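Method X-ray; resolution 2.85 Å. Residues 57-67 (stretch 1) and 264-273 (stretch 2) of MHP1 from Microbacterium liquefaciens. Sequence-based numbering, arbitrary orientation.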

# COMPACT_ATOMS: atom_id res chain seq x y z
N GLN A 57 -25.07 8.60 7.37
CA GLN A 57 -24.86 10.03 7.29
C GLN A 57 -23.38 10.45 7.47
O GLN A 57 -22.59 9.75 8.09
CB GLN A 57 -25.81 10.77 8.22
CG GLN A 57 -26.23 9.97 9.41
CD GLN A 57 -27.26 10.70 10.28
OE1 GLN A 57 -27.11 11.88 10.62
NE2 GLN A 57 -28.32 9.97 10.66
N VAL A 58 -23.01 11.61 6.90
CA VAL A 58 -21.64 12.08 6.90
C VAL A 58 -20.85 11.82 8.19
O VAL A 58 -19.75 11.29 8.12
CB VAL A 58 -21.55 13.55 6.50
CG1 VAL A 58 -20.12 13.94 6.25
CG2 VAL A 58 -22.35 13.78 5.24
N TRP A 59 -21.38 12.17 9.36
CA TRP A 59 -20.63 11.90 10.60
C TRP A 59 -20.29 10.40 10.75
O TRP A 59 -19.17 10.05 11.13
CB TRP A 59 -21.34 12.44 11.85
CG TRP A 59 -22.59 11.70 12.24
CD1 TRP A 59 -23.86 11.94 11.79
CD2 TRP A 59 -22.70 10.60 13.14
NE1 TRP A 59 -24.76 11.07 12.37
CE2 TRP A 59 -24.07 10.23 13.20
CE3 TRP A 59 -21.78 9.89 13.90
CZ2 TRP A 59 -24.53 9.18 13.99
CZ3 TRP A 59 -22.25 8.85 14.69
CH2 TRP A 59 -23.61 8.50 14.72
N GLN A 60 -21.23 9.53 10.43
CA GLN A 60 -20.94 8.10 10.45
C GLN A 60 -19.83 7.71 9.45
O GLN A 60 -19.02 6.82 9.71
CB GLN A 60 -22.21 7.28 10.24
CG GLN A 60 -23.29 7.59 11.25
CD GLN A 60 -24.66 6.95 10.90
OE1 GLN A 60 -25.20 7.16 9.80
NE2 GLN A 60 -25.21 6.19 11.85
N VAL A 61 -19.79 8.38 8.30
CA VAL A 61 -18.78 8.06 7.29
C VAL A 61 -17.42 8.38 7.87
O VAL A 61 -16.49 7.57 7.76
CB VAL A 61 -19.04 8.80 5.98
CG1 VAL A 61 -17.85 8.77 5.10
CG2 VAL A 61 -20.22 8.18 5.28
N ILE A 62 -17.31 9.53 8.53
CA ILE A 62 -16.10 9.92 9.28
C ILE A 62 -15.70 8.86 10.32
O ILE A 62 -14.52 8.59 10.52
CB ILE A 62 -16.28 11.27 9.99
CG1 ILE A 62 -16.45 12.39 8.97
CG2 ILE A 62 -15.11 11.56 10.84
CD1 ILE A 62 -15.79 12.13 7.65
N VAL A 63 -16.69 8.24 10.98
CA VAL A 63 -16.41 7.22 11.98
C VAL A 63 -15.98 5.92 11.35
O VAL A 63 -15.06 5.29 11.85
CB VAL A 63 -17.60 6.93 12.93
CG1 VAL A 63 -17.36 5.61 13.66
CG2 VAL A 63 -17.78 8.07 13.93
N ALA A 64 -16.63 5.51 10.26
CA ALA A 64 -16.21 4.30 9.52
C ALA A 64 -14.78 4.42 8.94
O ALA A 64 -14.06 3.44 8.79
CB ALA A 64 -17.21 3.97 8.41
N ILE A 65 -14.39 5.66 8.64
CA ILE A 65 -13.06 5.98 8.15
C ILE A 65 -11.99 5.88 9.27
O ILE A 65 -10.99 5.17 9.10
CB ILE A 65 -13.07 7.38 7.52
CG1 ILE A 65 -13.66 7.31 6.12
CG2 ILE A 65 -11.66 8.02 7.52
CD1 ILE A 65 -13.93 8.69 5.54
N ALA A 66 -12.21 6.58 10.38
CA ALA A 66 -11.33 6.45 11.55
C ALA A 66 -11.21 5.01 12.04
O ALA A 66 -10.14 4.57 12.43
CB ALA A 66 -11.80 7.35 12.68
N ALA A 67 -12.31 4.27 12.01
CA ALA A 67 -12.32 2.85 12.39
C ALA A 67 -11.55 2.00 11.39
O ALA A 67 -10.71 1.18 11.77
CB ALA A 67 -13.77 2.33 12.54
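Stretch 2 264-273: SIIFGFIGAA

Stretch 2 is helical throughout, from Ser264 to Ala273, with phi/psi values in the helical region and i-to-i+4 backbone hydrogen bonds such as Phe269 N to Ile265 O (3.0 Å) and Ala272 N to Gly268 O (3.0 Å). It packs against helix 58-67 in a largely reversed direction: the N-to-C vectors make an angle of 145°, and the axes approach to 9.6 Å. The register agrees, since the CA atoms of Val58 and Ala272 lie 6.3 Å apart and those of Ile62 and Ile265 6.0 Å apart, so that advancing along stretch 1 means moving back along stretch 2.

Gln57, at the N-cap position, does not reach the partner helix. Contact starts at Val58, whose CA-to-CB bond points toward stretch 2; its chi1 is t, and its CG1 lies 3.9 Å from both Ala272 CB and Phe269 CD1, meeting the Phe269 ring obliquely. The CA-to-CB bond of Trp59 points away. One turn on from Val58, Ile62 starts sideways, but its end comes nearer: Ile62 CD1 is 3.9 Å from Phe269 CB and 3.8 Å from the backbone atom Phe269 N, while Ile62 CG2 is 4.0 Å from Ile265 CD1. The CA-to-CB bond of Val63 again points away.

Ile65 points toward the other helix and reaches three of its residues. Ile65 CG2 lies 3.8 Å from Ile265 CG1 and 3.6 Å from Ser264 OG, an atom hydrogen-bonded elsewhere in the structure. Ile65 CD1 sits 3.9 Å from Gly268 CA, where the absence of a side chain matters: an ideal CB on Gly268 would fall 2.5 Å from Ile65 CD1, a clash. Ala66 closes the walk, with its CB 4.0 Å from Ile265 CD1.

No hydrogen bond crosses between the stretches. The two stretches bury 421 Å², both sides summed, and the side-chain contacts between them are mostly between apolar groups.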

# COMPACT_ATOMS: atom_id res chain seq x y z
N SER A 264 -6.99 11.36 6.15
CA SER A 264 -8.06 10.73 5.40
C SER A 264 -9.45 11.07 5.95
O SER A 264 -10.45 10.89 5.24
CB SER A 264 -7.84 9.22 5.27
OG SER A 264 -8.28 8.58 6.42
N ILE A 265 -9.52 11.58 7.18
CA ILE A 265 -10.77 12.12 7.74
C ILE A 265 -11.15 13.47 7.10
O ILE A 265 -12.30 13.68 6.71
CB ILE A 265 -10.69 12.25 9.28
CG1 ILE A 265 -11.00 10.92 9.94
CG2 ILE A 265 -11.64 13.32 9.82
CD1 ILE A 265 -11.20 11.05 11.42
N ILE A 266 -10.19 14.38 6.98
CA ILE A 266 -10.41 15.66 6.30
C ILE A 266 -10.83 15.49 4.84
O ILE A 266 -11.73 16.20 4.37
CB ILE A 266 -9.15 16.56 6.29
CG1 ILE A 266 -8.70 16.89 7.71
CG2 ILE A 266 -9.40 17.83 5.50
CD1 ILE A 266 -7.46 17.73 7.74
N PHE A 267 -10.17 14.59 4.12
CA PHE A 267 -10.47 14.43 2.69
C PHE A 267 -11.66 13.49 2.41
O PHE A 267 -12.36 13.64 1.42
CB PHE A 267 -9.21 14.08 1.88
CG PHE A 267 -8.22 15.21 1.83
CD1 PHE A 267 -7.50 15.57 2.96
CD2 PHE A 267 -8.04 15.95 0.68
CE1 PHE A 267 -6.60 16.63 2.94
CE2 PHE A 267 -7.14 17.03 0.65
CZ PHE A 267 -6.42 17.35 1.79
N GLY A 268 -11.91 12.55 3.32
CA GLY A 268 -13.13 11.77 3.26
C GLY A 268 -14.29 12.71 3.41
O GLY A 268 -15.21 12.68 2.60
N PHE A 269 -14.26 13.56 4.43
CA PHE A 269 -15.29 14.59 4.60
C PHE A 269 -15.52 15.46 3.34
O PHE A 269 -16.66 15.76 3.01
CB PHE A 269 -15.02 15.46 5.84
CG PHE A 269 -15.99 16.62 5.99
CD1 PHE A 269 -17.20 16.45 6.63
CD2 PHE A 269 -15.68 17.87 5.48
CE1 PHE A 269 -18.09 17.51 6.76
CE2 PHE A 269 -16.56 18.94 5.59
CZ PHE A 269 -17.77 18.75 6.24
N ILE A 270 -14.47 15.86 2.64
CA ILE A 270 -14.68 16.62 1.41
C ILE A 270 -15.43 15.81 0.33
O ILE A 270 -16.32 16.34 -0.35
CB ILE A 270 -13.37 17.24 0.86
CG1 ILE A 270 -12.88 18.33 1.81
CG2 ILE A 270 -13.59 17.81 -0.54
CD1 ILE A 270 -11.83 19.21 1.23
N GLY A 271 -15.10 14.54 0.17
CA GLY A 271 -15.81 13.70 -0.79
C GLY A 271 -17.29 13.51 -0.45
O GLY A 271 -18.17 13.60 -1.32
N ALA A 272 -17.55 13.25 0.83
CA ALA A 272 -18.91 13.09 1.35
C ALA A 272 -19.75 14.37 1.20
O ALA A 272 -20.88 14.31 0.72
CB ALA A 272 -18.87 12.63 2.77
N ALA A 273 -19.20 15.51 1.60
CA ALA A 273 -19.85 16.82 1.45
C ALA A 273 -20.25 17.14 -0.00
O ALA A 273 -21.39 17.51 -0.27
CB ALA A 273 -18.97 17.92 2.02